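Long-range contacts in gram-negative insecticidal protein (Chromobacterium piscinae, PDB 6FBM), which is an insecticidal toxin that, as a member of the MACPF family, probably kills insect cells by inserting pores into their membranes: residues V92-R97 with E278-I283; D113-E118 with S524-M529; E339-F344 with N453-D458. All blocks are in the same frame, centred on the assembly; numbering follows the deposited sequence.

Contacts 1 and 3 lie on opposite sides of the chain's centre, their centres about 66 Å apart. Contact 1 ties a loop of the MACPF region to strand 280-282, which pairs antiparallel with strand 170-177. Contact 3 joins the loop leading into strand 342-346 to the end of strand 450-457, in different three-stranded sheets of the Vps62-family region, probably the beta-tripod part. Contact 2 bridges the halves: it brings the C-terminal tail back to the end of helix 111-115, with its centre about 31 Å from that of contact 1 and 42 Å from that of contact 3. Along the chain, contacts 1 and 2 alternate, and contact 3 falls within the span between 113-118 and 524-529.

Contact 1 (V92-R97 with E278-I283); sequences VGVSGR and ESLQPI
V92 and L280 are joined by one backbone hydrogen bond, L280 N to V92 O at 3.0 Å with an N-H...O angle of 159°, where the loop 92-97 passes the start of strand 280-282. The neighbouring G93 lies close against the strand: its O is 3.3 Å from L280 O, two acceptors with no bond between them, while its CA offers a C-H to L280 O. A CB here would clash with L280 O, and at phi 99° and psi near zero it would also press on the preceding carbonyl oxygen, a conformation that suits glycine.

L280 is the residue on which the apolar contacts converge. Its CG stands anti to the carbonyl carbon (chi1 -66°), and the CD1 beyond it touches both valines. V92 lies side by side with L280, CG2 to CD1 at 3.9 Å, whereas V94 crosses it at a slant and brings its own CG2 to the same methyl. The strand belongs to the antiparallel sheet of the MACPF region: S279 and Q281 bond through their backbones to S173 and Y171 of strand 170-177, and S279 OG bonds to E174 O. Valine suits both places, since one methyl of each reaches L280 CD1 close to the backbone; V92 and V94 also reach L100. From within the strand, Q281 NE2 folds back to E278 O, just ahead of it, at 3.0 Å, approaching from above the carbonyl plane while the oxygen stays near the plane of the amide.

Contact 2 (D113-E118 with S524-M529); sequences DQQLTE and SQHQGM
Q115 holds the tail with both ends of its amide. Its OE1 accepts from H526 ND1 at 2.7 Å, with an N-H...O angle of 162°, and its NE2 donates to Q527 O at 3.2 Å. The oxygen sits in the plane of the imidazole, at its edge, yet the ring nitrogen approaches from well above the plane of the amide C=O; the two flat groups are turned 54° apart. This bond calls for a proton on ND1 of H526. Because one half of the amide accepts and the other donates, the pair of bonds fixes its rotation, a role that suits glutamine.

The side chain of Q115 runs extended beyond CG (chi2 -175°), which carries CD away from the helix and out to the tail, and it slides past H526 in the opposite direction. M529 SD lies 3.7 Å from Q115 NE2. Farther out, the methyl CE of M529 meets L116 CD2 at 4.0 Å, a flexible thioether side chain laid against a branched one. Q527 is poorly ordered, so its side chain adds little that is certain.

Elsewhere around the helix end, K313 NZ bonds to the carbonyl oxygens of Q114 and L116, and Q115 pairs through its backbone with V314. The contact thus joins the C-terminal end of helix 111-115, in the MACPF region, to the irregular tail that follows helix 516-524.

Contact 3 (E339-F344 with N453-D458); sequences EDLAVF and NRVWWD
Two antiparallel sheets of the C-terminal half, probably the beta-tripod part, are linked here: the approach to strand 342-346, the middle strand between 326-331 and 358-360, meets the weakly bonded last part of strand 450-457, beyond a corner at N453. At the junction E339 and R454 reach toward each other tip to tip and form a bidentate salt bridge. R454 NH2 bonds to E339 OE1 at 2.7 Å and NH1 to E339 OE2 at 2.8 Å, the latter almost straight (179°). Each oxygen uses its syn lone pair, and carboxylate and guanidinium are nearly coplanar, 13° apart, the geometry for which glutamate and arginine are well matched. E339 is extended beyond CG, which carries CD out to its partner.

W457 lies over the guanidinium, its CE2 above the centre of one face, so the flat cation has aromatic surface against it. W457 N also makes a weak bond to E339 OE2. R361, just after strand 358-360, is a second, weak charge partner of E339 and also bonds to V455 O.

W456 presents the edge of its indole to E339 O, with NE1 donating weakly at 3.2 Å. L341 crosses it at about a right angle and covers one ring face; a branched aliphatic chain suits a broad aromatic surface. L341 CD1 also approaches V455 CG1, at 4.2 Å. L341 CB stands 3.5 Å from the centroid of the five-membered ring of W456, a CH-pi contact only 13° off the ring normal, while CD2 lies above the indole's centre.

Contact 1 (V92-R97 with E278-I283)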
ATOM      1  N   VAL A  92     -41.940  -5.866   4.640  1.00 31.68           N
ATOM      2  CA  VAL A  92     -40.957  -4.849   4.261  1.00 30.29           C
ATOM      3  C   VAL A  92     -41.509  -3.435   4.272  1.00 30.38           C
ATOM      4  O   VAL A  92     -40.811  -2.500   3.887  1.00 30.08           O
ATOM      5  CB  VAL A  92     -40.342  -5.151   2.893  1.00 29.17           C
ATOM      6  CG1 VAL A  92     -39.734  -6.545   2.908  1.00 28.70           C
ATOM      7  CG2 VAL A  92     -41.365  -5.016   1.775  1.00 30.07           C
ATOM      8  N   GLY A  93     -42.754  -3.277   4.726  1.00 32.01           N
ATOM      9  CA  GLY A  93     -43.379  -1.960   4.846  1.00 31.15           C
ATOM     10  C   GLY A  93     -44.305  -1.546   3.728  1.00 30.13           C
ATOM     11  O   GLY A  93     -44.917  -0.480   3.819  1.00 28.36           O
ATOM     12  N   VAL A  94     -44.415  -2.353   2.677  1.00 29.21           N
ATOM     13  CA  VAL A  94     -45.311  -1.996   1.599  1.00 32.77           C
ATOM     14  C   VAL A  94     -46.692  -2.545   1.921  1.00 37.59           C
ATOM     15  O   VAL A  94     -46.926  -3.745   1.862  1.00 41.72           O
ATOM     16  CB  VAL A  94     -44.828  -2.497   0.243  1.00 31.08           C
ATOM     17  CG1 VAL A  94     -45.833  -2.151  -0.847  1.00 30.73           C
ATOM     18  CG2 VAL A  94     -43.493  -1.865  -0.073  1.00 31.66           C
ATOM     19  N   SER A  95     -47.581  -1.636   2.276  1.00 42.82           N
ATOM     20  CA  SER A  95     -48.990  -1.919   2.471  1.00 46.70           C
ATOM     21  C   SER A  95     -49.636  -2.435   1.189  1.00 49.31           C
ATOM     22  O   SER A  95     -49.247  -2.052   0.085  1.00 50.19           O
ATOM     23  CB  SER A  95     -49.714  -0.652   2.929  1.00 45.14           C
ATOM     24  OG  SER A  95     -51.100  -0.834   2.888  1.00 43.89           O
ATOM     25  N   GLY A  96     -50.651  -3.271   1.368  1.00 45.96           N
ATOM     26  CA  GLY A  96     -51.256  -4.011   0.274  1.00 41.34           C
ATOM     27  C   GLY A  96     -50.658  -5.396   0.281  1.00 39.78           C
ATOM     28  O   GLY A  96     -49.919  -5.762   1.188  1.00 37.23           O
ATOM     29  N   ARG A  97     -51.000  -6.174  -0.726  1.00 40.72           N
ATOM     30  CA  ARG A  97     -50.541  -7.544  -0.831  1.00 42.26           C
ATOM     31  C   ARG A  97     -49.851  -7.632  -2.180  1.00 38.44           C
ATOM     32  O   ARG A  97     -50.187  -8.479  -3.010  1.00 40.86           O
ATOM     33  CB  ARG A  97     -51.729  -8.519  -0.708  1.00 47.08           C
ATOM     34  CG  ARG A  97     -52.516  -8.437   0.618  1.00 55.36           C
ATOM     35  CD  ARG A  97     -54.033  -8.724   0.427  1.00 60.52           C
ATOM     36  NE  ARG A  97     -54.962  -8.223   1.481  1.00 64.20           N
ATOM     37  CZ  ARG A  97     -55.481  -6.982   1.589  1.00 66.25           C
ATOM     38  NH1 ARG A  97     -55.161  -6.001   0.740  1.00 65.72           N
ATOM     39  NH2 ARG A  97     -56.330  -6.701   2.590  1.00 65.30           N
ATOM     40  N   GLU A 278     -40.557  -1.985   8.757  1.00 28.28           N
ATOM     41  CA  GLU A 278     -40.613  -0.515   8.621  1.00 29.95           C
ATOM     42  C   GLU A 278     -39.703   0.076   7.542  1.00 25.83           C
ATOM     43  O   GLU A 278     -39.600   1.299   7.433  1.00 23.91           O
ATOM     44  CB  GLU A 278     -40.293   0.155   9.980  1.00 32.53           C
ATOM     45  CG  GLU A 278     -41.259  -0.166  11.126  1.00 36.34           C
ATOM     46  CD  GLU A 278     -42.717   0.159  10.822  1.00 38.77           C
ATOM     47  OE1 GLU A 278     -43.005   1.180  10.177  1.00 42.55           O
ATOM     48  OE2 GLU A 278     -43.590  -0.630  11.218  1.00 47.73           O
ATOM     49  N   SER A 279     -39.054  -0.773   6.741  1.00 22.90           N
ATOM     50  CA  SER A 279     -37.973  -0.310   5.862  1.00 20.29           C
ATOM     51  C   SER A 279     -38.446   0.613   4.763  1.00 18.96           C
ATOM     52  O   SER A 279     -37.923   1.701   4.624  1.00 17.99           O
ATOM     53  CB  SER A 279     -37.214  -1.481   5.271  1.00 19.22           C
ATOM     54  OG  SER A 279     -36.459  -2.090   6.282  1.00 18.42           O
ATOM     55  N   LEU A 280     -39.445   0.181   4.007  1.00 19.01           N
ATOM     56  CA  LEU A 280     -39.962   0.964   2.900  1.00 18.18           C
ATOM     57  C   LEU A 280     -41.156   1.782   3.372  1.00 19.49           C
ATOM     58  O   LEU A 280     -42.097   1.227   3.929  1.00 18.90           O
ATOM     59  CB  LEU A 280     -40.353   0.037   1.766  1.00 17.84           C
ATOM     60  CG  LEU A 280     -39.160  -0.687   1.153  1.00 16.71           C
ATOM     61  CD1 LEU A 280     -39.630  -1.832   0.293  1.00 16.42           C
ATOM     62  CD2 LEU A 280     -38.320   0.269   0.324  1.00 16.30           C
ATOM     63  N   GLN A 281     -41.100   3.102   3.184  1.00 20.05           N
ATOM     64  CA  GLN A 281     -42.181   3.991   3.582  1.00 19.38           C
ATOM     65  C   GLN A 281     -42.608   4.755   2.356  1.00 20.23           C
ATOM     66  O   GLN A 281     -41.780   5.095   1.530  1.00 19.87           O
ATOM     67  CB  GLN A 281     -41.718   4.942   4.679  1.00 19.05           C
ATOM     68  CG  GLN A 281     -41.410   4.242   5.998  1.00 18.53           C
ATOM     69  CD  GLN A 281     -42.630   3.534   6.580  1.00 18.38           C
ATOM     70  OE1 GLN A 281     -43.720   4.075   6.572  1.00 16.40           O
ATOM     71  NE2 GLN A 281     -42.442   2.309   7.074  1.00 17.83           N
ATOM     72  N   PRO A 282     -43.925   4.980   2.194  1.00 20.06           N
ATOM     73  CA  PRO A 282     -44.421   5.624   0.987  1.00 19.23           C
ATOM     74  C   PRO A 282     -44.106   7.094   0.963  1.00 18.96           C
ATOM     75  O   PRO A 282     -44.148   7.744   2.011  1.00 19.77           O
ATOM     76  CB  PRO A 282     -45.924   5.468   1.127  1.00 20.09           C
ATOM     77  CG  PRO A 282     -46.173   5.450   2.610  1.00 20.55           C
ATOM     78  CD  PRO A 282     -45.009   4.702   3.161  1.00 20.36           C
ATOM     79  N   ILE A 283     -43.804   7.623  -0.218  1.00 19.41           N
ATOM     80  CA  ILE A 283     -43.603   9.072  -0.366  1.00 19.17           C
ATOM     81  C   ILE A 283     -44.893   9.841  -0.177  1.00 18.70           C
ATOM     82  O   ILE A 283     -44.846  11.004   0.231  1.00 18.29           O
ATOM     83  CB  ILE A 283     -42.946   9.506  -1.688  1.00 18.84           C
ATOM     84  CG1 ILE A 283     -43.799   9.131  -2.918  1.00 18.91           C
ATOM     85  CG2 ILE A 283     -41.556   8.903  -1.794  1.00 19.60           C
ATOM     86  CD1 ILE A 283     -43.382   9.865  -4.176  1.00 18.06           C
TER

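Contact 2 (D113-E118 with S524-M529)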
ATOM      1  N   ASP A 113     -36.810 -22.088 -15.480  1.00 19.38           N
ATOM      2  CA  ASP A 113     -37.311 -22.596 -14.197  1.00 18.67           C
ATOM      3  C   ASP A 113     -38.463 -21.783 -13.664  1.00 19.12           C
ATOM      4  O   ASP A 113     -39.356 -22.322 -13.024  1.00 19.18           O
ATOM      5  CB  ASP A 113     -36.193 -22.657 -13.145  1.00 18.23           C
ATOM      6  CG  ASP A 113     -35.162 -23.734 -13.444  1.00 18.58           C
ATOM      7  OD1 ASP A 113     -35.471 -24.697 -14.126  1.00 20.08           O
ATOM      8  OD2 ASP A 113     -34.019 -23.640 -13.002  1.00 20.31           O
ATOM      9  N   GLN A 114     -38.449 -20.479 -13.907  1.00 19.18           N
ATOM     10  CA  GLN A 114     -39.546 -19.630 -13.479  1.00 19.32           C
ATOM     11  C   GLN A 114     -40.851 -20.054 -14.132  1.00 18.91           C
ATOM     12  O   GLN A 114     -41.895 -20.082 -13.492  1.00 19.46           O
ATOM     13  CB  GLN A 114     -39.250 -18.167 -13.818  1.00 20.17           C
ATOM     14  CG  GLN A 114     -38.178 -17.516 -12.970  1.00 19.71           C
ATOM     15  CD  GLN A 114     -37.796 -16.149 -13.488  1.00 20.18           C
ATOM     16  OE1 GLN A 114     -36.631 -15.901 -13.832  1.00 21.38           O
ATOM     17  NE2 GLN A 114     -38.772 -15.245 -13.554  1.00 19.23           N
ATOM     18  N   GLN A 115     -40.771 -20.379 -15.410  1.00 19.06           N
ATOM     19  CA  GLN A 115     -41.941 -20.720 -16.197  1.00 20.09           C
ATOM     20  C   GLN A 115     -42.325 -22.201 -16.062  1.00 19.24           C
ATOM     21  O   GLN A 115     -43.494 -22.543 -16.176  1.00 21.00           O
ATOM     22  CB  GLN A 115     -41.697 -20.385 -17.662  1.00 20.30           C
ATOM     23  CG  GLN A 115     -41.330 -18.949 -17.933  1.00 20.72           C
ATOM     24  CD  GLN A 115     -41.214 -18.681 -19.436  1.00 21.97           C
ATOM     25  OE1 GLN A 115     -42.185 -18.275 -20.099  1.00 23.60           O
ATOM     26  NE2 GLN A 115     -40.014 -18.856 -19.972  1.00 23.34           N
ATOM     27  N   LEU A 116     -41.350 -23.078 -15.846  1.00 17.02           N
ATOM     28  CA  LEU A 116     -41.673 -24.477 -15.606  1.00 16.19           C
ATOM     29  C   LEU A 116     -42.559 -24.679 -14.385  1.00 15.44           C
ATOM     30  O   LEU A 116     -42.576 -23.880 -13.447  1.00 16.26           O
ATOM     31  CB  LEU A 116     -40.415 -25.339 -15.484  1.00 15.44           C
ATOM     32  CG  LEU A 116     -39.712 -25.585 -16.815  1.00 15.77           C
ATOM     33  CD1 LEU A 116     -38.469 -26.443 -16.579  1.00 15.51           C
ATOM     34  CD2 LEU A 116     -40.690 -26.264 -17.812  1.00 15.61           C
ATOM     35  N   THR A 117     -43.279 -25.773 -14.419  1.00 14.54           N
ATOM     36  CA  THR A 117     -44.149 -26.168 -13.354  1.00 14.22           C
ATOM     37  C   THR A 117     -43.455 -27.360 -12.683  1.00 13.66           C
ATOM     38  O   THR A 117     -42.414 -27.823 -13.174  1.00 12.84           O
ATOM     39  CB  THR A 117     -45.567 -26.414 -13.917  1.00 14.42           C
ATOM     40  OG1 THR A 117     -46.520 -26.349 -12.871  1.00 14.93           O
ATOM     41  CG2 THR A 117     -45.702 -27.717 -14.616  1.00 14.17           C
ATOM     42  N   GLU A 118     -43.941 -27.804 -11.519  1.00 13.59           N
ATOM     43  CA  GLU A 118     -43.242 -28.837 -10.726  1.00 14.06           C
ATOM     44  C   GLU A 118     -41.832 -28.453 -10.227  1.00 14.64           C
ATOM     45  O   GLU A 118     -41.021 -29.327  -9.864  1.00 14.04           O
ATOM     46  CB  GLU A 118     -43.117 -30.170 -11.506  1.00 13.67           C
ATOM     47  CG  GLU A 118     -44.380 -30.719 -12.155  1.00 13.14           C
ATOM     48  CD  GLU A 118     -45.441 -31.135 -11.163  1.00 13.31           C
ATOM     49  OE1 GLU A 118     -45.223 -31.084  -9.924  1.00 12.68           O
ATOM     50  OE2 GLU A 118     -46.521 -31.513 -11.669  1.00 13.48           O
ATOM     51  N   SER A 524     -43.600 -22.102 -28.227  1.00 38.73           N
ATOM     52  CA  SER A 524     -43.205 -20.943 -29.031  1.00 38.20           C
ATOM     53  C   SER A 524     -43.704 -19.613 -28.424  1.00 37.20           C
ATOM     54  O   SER A 524     -43.179 -18.565 -28.783  1.00 37.28           O
ATOM     55  CB  SER A 524     -43.695 -21.083 -30.488  1.00 38.17           C
ATOM     56  OG  SER A 524     -45.086 -20.743 -30.589  1.00 37.34           O
ATOM     57  N   GLN A 525     -44.683 -19.664 -27.517  1.00 37.63           N
ATOM     58  CA  GLN A 525     -45.148 -18.496 -26.753  1.00 38.91           C
ATOM     59  C   GLN A 525     -44.434 -18.305 -25.372  1.00 38.31           C
ATOM     60  O   GLN A 525     -44.970 -17.600 -24.496  1.00 37.24           O
ATOM     61  CB  GLN A 525     -46.651 -18.585 -26.523  1.00 40.96           C
ATOM     62  CG  GLN A 525     -47.473 -18.948 -27.743  1.00 45.59           C
ATOM     63  CD  GLN A 525     -48.968 -18.822 -27.438  1.00 49.02           C
ATOM     64  OE1 GLN A 525     -49.704 -19.819 -27.275  1.00 51.95           O
ATOM     65  NE2 GLN A 525     -49.438 -17.580 -27.364  1.00 49.74           N
ATOM     66  N   HIS A 526     -43.277 -18.950 -25.173  1.00 35.84           N
ATOM     67  CA  HIS A 526     -42.511 -18.838 -23.924  1.00 36.83           C
ATOM     68  C   HIS A 526     -41.066 -18.503 -24.307  1.00 43.03           C
ATOM     69  O   HIS A 526     -40.415 -19.260 -25.022  1.00 38.86           O
ATOM     70  CB  HIS A 526     -42.552 -20.141 -23.090  1.00 34.08           C
ATOM     71  CG  HIS A 526     -43.859 -20.389 -22.390  1.00 30.94           C
ATOM     72  ND1 HIS A 526     -44.150 -19.878 -21.146  1.00 31.66           N
ATOM     73  CD2 HIS A 526     -44.934 -21.132 -22.743  1.00 30.05           C
ATOM     74  CE1 HIS A 526     -45.369 -20.267 -20.799  1.00 30.66           C
ATOM     75  NE2 HIS A 526     -45.864 -21.025 -21.749  1.00 29.68           N
ATOM     76  N   GLN A 527     -40.585 -17.363 -23.804  1.00 51.46           N
ATOM     77  CA  GLN A 527     -39.296 -16.823 -24.272  1.00 56.95           C
ATOM     78  C   GLN A 527     -38.146 -17.591 -23.632  1.00 55.27           C
ATOM     79  O   GLN A 527     -38.191 -17.899 -22.440  1.00 55.44           O
ATOM     80  CB  GLN A 527     -39.206 -15.289 -24.109  1.00 66.08           C
ATOM     81  CG  GLN A 527     -38.974 -14.710 -22.708  1.00 74.73           C
ATOM     82  CD  GLN A 527     -40.282 -14.163 -22.085  1.00 80.73           C
ATOM     83  OE1 GLN A 527     -41.310 -14.851 -22.100  1.00 88.31           O
ATOM     84  NE2 GLN A 527     -40.245 -12.931 -21.528  1.00 74.29           N
ATOM     85  N   GLY A 528     -37.156 -17.967 -24.447  1.00 57.05           N
ATOM     86  CA  GLY A 528     -35.931 -18.614 -23.977  1.00 58.67           C
ATOM     87  C   GLY A 528     -36.060 -20.082 -23.609  1.00 59.46           C
ATOM     88  O   GLY A 528     -35.495 -20.514 -22.590  1.00 58.68           O
ATOM     89  N   MET A 529     -36.781 -20.846 -24.445  1.00 60.44           N
ATOM     90  CA  MET A 529     -36.997 -22.282 -24.212  1.00 61.54           C
ATOM     91  C   MET A 529     -36.818 -23.108 -25.496  1.00 63.00           C
ATOM     92  O   MET A 529     -35.681 -23.281 -25.949  1.00 64.58           O
ATOM     93  CB  MET A 529     -38.378 -22.506 -23.554  1.00 58.86           C
ATOM     94  CG  MET A 529     -38.499 -21.899 -22.151  1.00 56.50           C
ATOM     95  SD  MET A 529     -39.919 -22.410 -21.095  1.00 48.77           S
ATOM     96  CE  MET A 529     -39.880 -24.216 -21.172  1.00 51.67           C
TER

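Contact 3 (E339-F344 with N453-D458)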
ATOM      1  N   GLU A 339     -65.836 -64.769 -22.661  1.00 19.51           N
ATOM      2  CA  GLU A 339     -65.350 -63.705 -23.534  1.00 17.79           C
ATOM      3  C   GLU A 339     -63.888 -63.863 -23.922  1.00 17.42           C
ATOM      4  O   GLU A 339     -63.090 -64.505 -23.222  1.00 18.62           O
ATOM      5  CB  GLU A 339     -65.613 -62.354 -22.910  1.00 17.24           C
ATOM      6  CG  GLU A 339     -67.097 -62.080 -22.702  1.00 16.59           C
ATOM      7  CD  GLU A 339     -67.333 -60.782 -21.981  1.00 15.99           C
ATOM      8  OE1 GLU A 339     -68.447 -60.238 -22.082  1.00 15.60           O
ATOM      9  OE2 GLU A 339     -66.405 -60.296 -21.309  1.00 15.36           O
ATOM     10  N   ASP A 340     -63.567 -63.326 -25.088  1.00 16.74           N
ATOM     11  CA  ASP A 340     -62.207 -63.281 -25.595  1.00 16.28           C
ATOM     12  C   ASP A 340     -61.569 -61.990 -25.050  1.00 15.14           C
ATOM     13  O   ASP A 340     -62.233 -60.963 -24.926  1.00 14.06           O
ATOM     14  CB  ASP A 340     -62.193 -63.223 -27.132  1.00 17.16           C
ATOM     15  CG  ASP A 340     -62.662 -64.507 -27.814  1.00 18.00           C
ATOM     16  OD1 ASP A 340     -62.374 -65.616 -27.323  1.00 17.86           O
ATOM     17  OD2 ASP A 340     -63.277 -64.378 -28.914  1.00 19.95           O
ATOM     18  N   LEU A 341     -60.279 -62.052 -24.741  1.00 14.21           N
ATOM     19  CA  LEU A 341     -59.497 -60.893 -24.334  1.00 13.81           C
ATOM     20  C   LEU A 341     -58.192 -60.912 -25.087  1.00 13.04           C
ATOM     21  O   LEU A 341     -57.515 -61.925 -25.114  1.00 12.31           O
ATOM     22  CB  LEU A 341     -59.152 -60.944 -22.845  1.00 14.00           C
ATOM     23  CG  LEU A 341     -58.281 -59.817 -22.299  1.00 14.16           C
ATOM     24  CD1 LEU A 341     -58.978 -58.477 -22.471  1.00 14.42           C
ATOM     25  CD2 LEU A 341     -57.972 -60.087 -20.840  1.00 14.64           C
ATOM     26  N   ALA A 342     -57.853 -59.785 -25.698  1.00 12.38           N
ATOM     27  CA  ALA A 342     -56.514 -59.566 -26.180  1.00 11.87           C
ATOM     28  C   ALA A 342     -56.045 -58.200 -25.643  1.00 11.57           C
ATOM     29  O   ALA A 342     -56.848 -57.254 -25.478  1.00 11.68           O
ATOM     30  CB  ALA A 342     -56.479 -59.614 -27.684  1.00 11.92           C
ATOM     31  N   VAL A 343     -54.745 -58.132 -25.348  1.00 10.29           N
ATOM     32  CA  VAL A 343     -54.138 -56.924 -24.853  1.00  9.89           C
ATOM     33  C   VAL A 343     -52.945 -56.576 -25.693  1.00  9.47           C
ATOM     34  O   VAL A 343     -52.315 -57.433 -26.308  1.00  9.60           O
ATOM     35  CB  VAL A 343     -53.723 -57.024 -23.377  1.00 10.14           C
ATOM     36  CG1 VAL A 343     -54.960 -57.128 -22.490  1.00 10.17           C
ATOM     37  CG2 VAL A 343     -52.756 -58.189 -23.135  1.00 10.13           C
ATOM     38  N   PHE A 344     -52.654 -55.290 -25.731  1.00  9.72           N
ATOM     39  CA  PHE A 344     -51.624 -54.761 -26.595  1.00  9.67           C
ATOM     40  C   PHE A 344     -50.816 -53.715 -25.827  1.00  9.74           C
ATOM     41  O   PHE A 344     -51.394 -52.860 -25.159  1.00 10.10           O
ATOM     42  CB  PHE A 344     -52.247 -54.155 -27.879  1.00  9.63           C
ATOM     43  CG  PHE A 344     -52.930 -55.160 -28.765  1.00  9.42           C
ATOM     44  CD1 PHE A 344     -54.187 -55.682 -28.436  1.00  9.43           C
ATOM     45  CD2 PHE A 344     -52.339 -55.570 -29.940  1.00  9.68           C
ATOM     46  CE1 PHE A 344     -54.807 -56.606 -29.237  1.00  9.63           C
ATOM     47  CE2 PHE A 344     -52.966 -56.492 -30.776  1.00  9.72           C
ATOM     48  CZ  PHE A 344     -54.206 -57.015 -30.423  1.00 10.02           C
ATOM     49  N   ASN A 453     -67.688 -48.742 -20.295  1.00 21.39           N
ATOM     50  CA  ASN A 453     -67.249 -49.514 -21.477  1.00 19.41           C
ATOM     51  C   ASN A 453     -66.410 -50.719 -21.135  1.00 17.91           C
ATOM     52  O   ASN A 453     -65.292 -50.869 -21.621  1.00 17.45           O
ATOM     53  CB  ASN A 453     -66.493 -48.613 -22.470  1.00 20.03           C
ATOM     54  CG  ASN A 453     -67.335 -47.436 -22.926  1.00 21.02           C
ATOM     55  OD1 ASN A 453     -68.528 -47.599 -23.238  1.00 20.42           O
ATOM     56  ND2 ASN A 453     -66.731 -46.238 -22.940  1.00 21.67           N
ATOM     57  N   ARG A 454     -66.965 -51.584 -20.287  1.00 17.11           N
ATOM     58  CA  ARG A 454     -66.296 -52.819 -19.873  1.00 16.43           C
ATOM     59  C   ARG A 454     -65.620 -53.484 -21.063  1.00 15.75           C
ATOM     60  O   ARG A 454     -66.210 -53.598 -22.138  1.00 14.63           O
ATOM     61  CB  ARG A 454     -67.299 -53.789 -19.264  1.00 16.47           C
ATOM     62  CG  ARG A 454     -66.693 -55.037 -18.622  1.00 17.53           C
ATOM     63  CD  ARG A 454     -67.779 -55.908 -18.042  1.00 18.40           C
ATOM     64  NE  ARG A 454     -68.608 -56.474 -19.106  1.00 19.90           N
ATOM     65  CZ  ARG A 454     -68.275 -57.505 -19.874  1.00 20.59           C
ATOM     66  NH1 ARG A 454     -67.115 -58.131 -19.701  1.00 21.20           N
ATOM     67  NH2 ARG A 454     -69.118 -57.922 -20.814  1.00 20.57           N
ATOM     68  N   VAL A 455     -64.376 -53.894 -20.874  1.00 15.61           N
ATOM     69  CA  VAL A 455     -63.634 -54.577 -21.915  1.00 15.71           C
ATOM     70  C   VAL A 455     -63.885 -56.066 -21.858  1.00 15.84           C
ATOM     71  O   VAL A 455     -64.071 -56.698 -22.898  1.00 15.18           O
ATOM     72  CB  VAL A 455     -62.125 -54.326 -21.776  1.00 16.11           C
ATOM     73  CG1 VAL A 455     -61.338 -55.079 -22.864  1.00 16.96           C
ATOM     74  CG2 VAL A 455     -61.836 -52.822 -21.832  1.00 15.89           C
ATOM     75  N   TRP A 456     -63.883 -56.624 -20.638  1.00 15.57           N
ATOM     76  CA  TRP A 456     -63.809 -58.076 -20.422  1.00 15.04           C
ATOM     77  C   TRP A 456     -63.986 -58.414 -18.934  1.00 16.70           C
ATOM     78  O   TRP A 456     -63.809 -57.557 -18.074  1.00 17.08           O
ATOM     79  CB  TRP A 456     -62.454 -58.564 -20.897  1.00 13.97           C
ATOM     80  CG  TRP A 456     -62.160 -60.027 -20.787  1.00 13.79           C
ATOM     81  CD1 TRP A 456     -62.426 -60.968 -21.712  1.00 13.12           C
ATOM     82  CD2 TRP A 456     -61.474 -60.698 -19.722  1.00 13.12           C
ATOM     83  NE1 TRP A 456     -61.964 -62.188 -21.305  1.00 13.02           N
ATOM     84  CE2 TRP A 456     -61.372 -62.050 -20.081  1.00 12.80           C
ATOM     85  CE3 TRP A 456     -60.931 -60.280 -18.507  1.00 13.51           C
ATOM     86  CZ2 TRP A 456     -60.758 -63.003 -19.268  1.00 12.57           C
ATOM     87  CZ3 TRP A 456     -60.308 -61.240 -17.697  1.00 13.36           C
ATOM     88  CH2 TRP A 456     -60.233 -62.577 -18.086  1.00 12.93           C
ATOM     89  N   TRP A 457     -64.413 -59.642 -18.668  1.00 17.89           N
ATOM     90  CA  TRP A 457     -64.388 -60.252 -17.339  1.00 19.38           C
ATOM     91  C   TRP A 457     -64.092 -61.734 -17.510  1.00 20.01           C
ATOM     92  O   TRP A 457     -64.180 -62.267 -18.618  1.00 20.96           O
ATOM     93  CB  TRP A 457     -65.693 -60.072 -16.530  1.00 20.60           C
ATOM     94  CG  TRP A 457     -66.996 -60.215 -17.289  1.00 21.23           C
ATOM     95  CD1 TRP A 457     -67.250 -61.014 -18.375  1.00 21.70           C
ATOM     96  CD2 TRP A 457     -68.236 -59.554 -16.989  1.00 23.30           C
ATOM     97  NE1 TRP A 457     -68.547 -60.863 -18.789  1.00 22.64           N
ATOM     98  CE2 TRP A 457     -69.182 -59.977 -17.960  1.00 23.46           C
ATOM     99  CE3 TRP A 457     -68.643 -58.643 -15.998  1.00 22.03           C
ATOM    100  CZ2 TRP A 457     -70.507 -59.519 -17.965  1.00 22.55           C
ATOM    101  CZ3 TRP A 457     -69.944 -58.183 -16.014  1.00 22.39           C
ATOM    102  CH2 TRP A 457     -70.866 -58.615 -16.996  1.00 22.64           C
ATOM    103  N   ASP A 458     -63.747 -62.395 -16.414  1.00 19.20           N
ATOM    104  CA  ASP A 458     -63.267 -63.767 -16.477  1.00 18.05           C
ATOM    105  C   ASP A 458     -64.355 -64.813 -16.377  1.00 18.03           C
ATOM    106  O   ASP A 458     -64.050 -65.996 -16.380  1.00 18.10           O
ATOM    107  CB  ASP A 458     -62.211 -64.009 -15.379  1.00 19.20           C
ATOM    108  CG  ASP A 458     -62.819 -64.220 -13.998  1.00 18.48           C
ATOM    109  OD1 ASP A 458     -63.595 -63.355 -13.564  1.00 19.89           O
ATOM    110  OD2 ASP A 458     -62.505 -65.219 -13.349  1.00 17.32           O
TER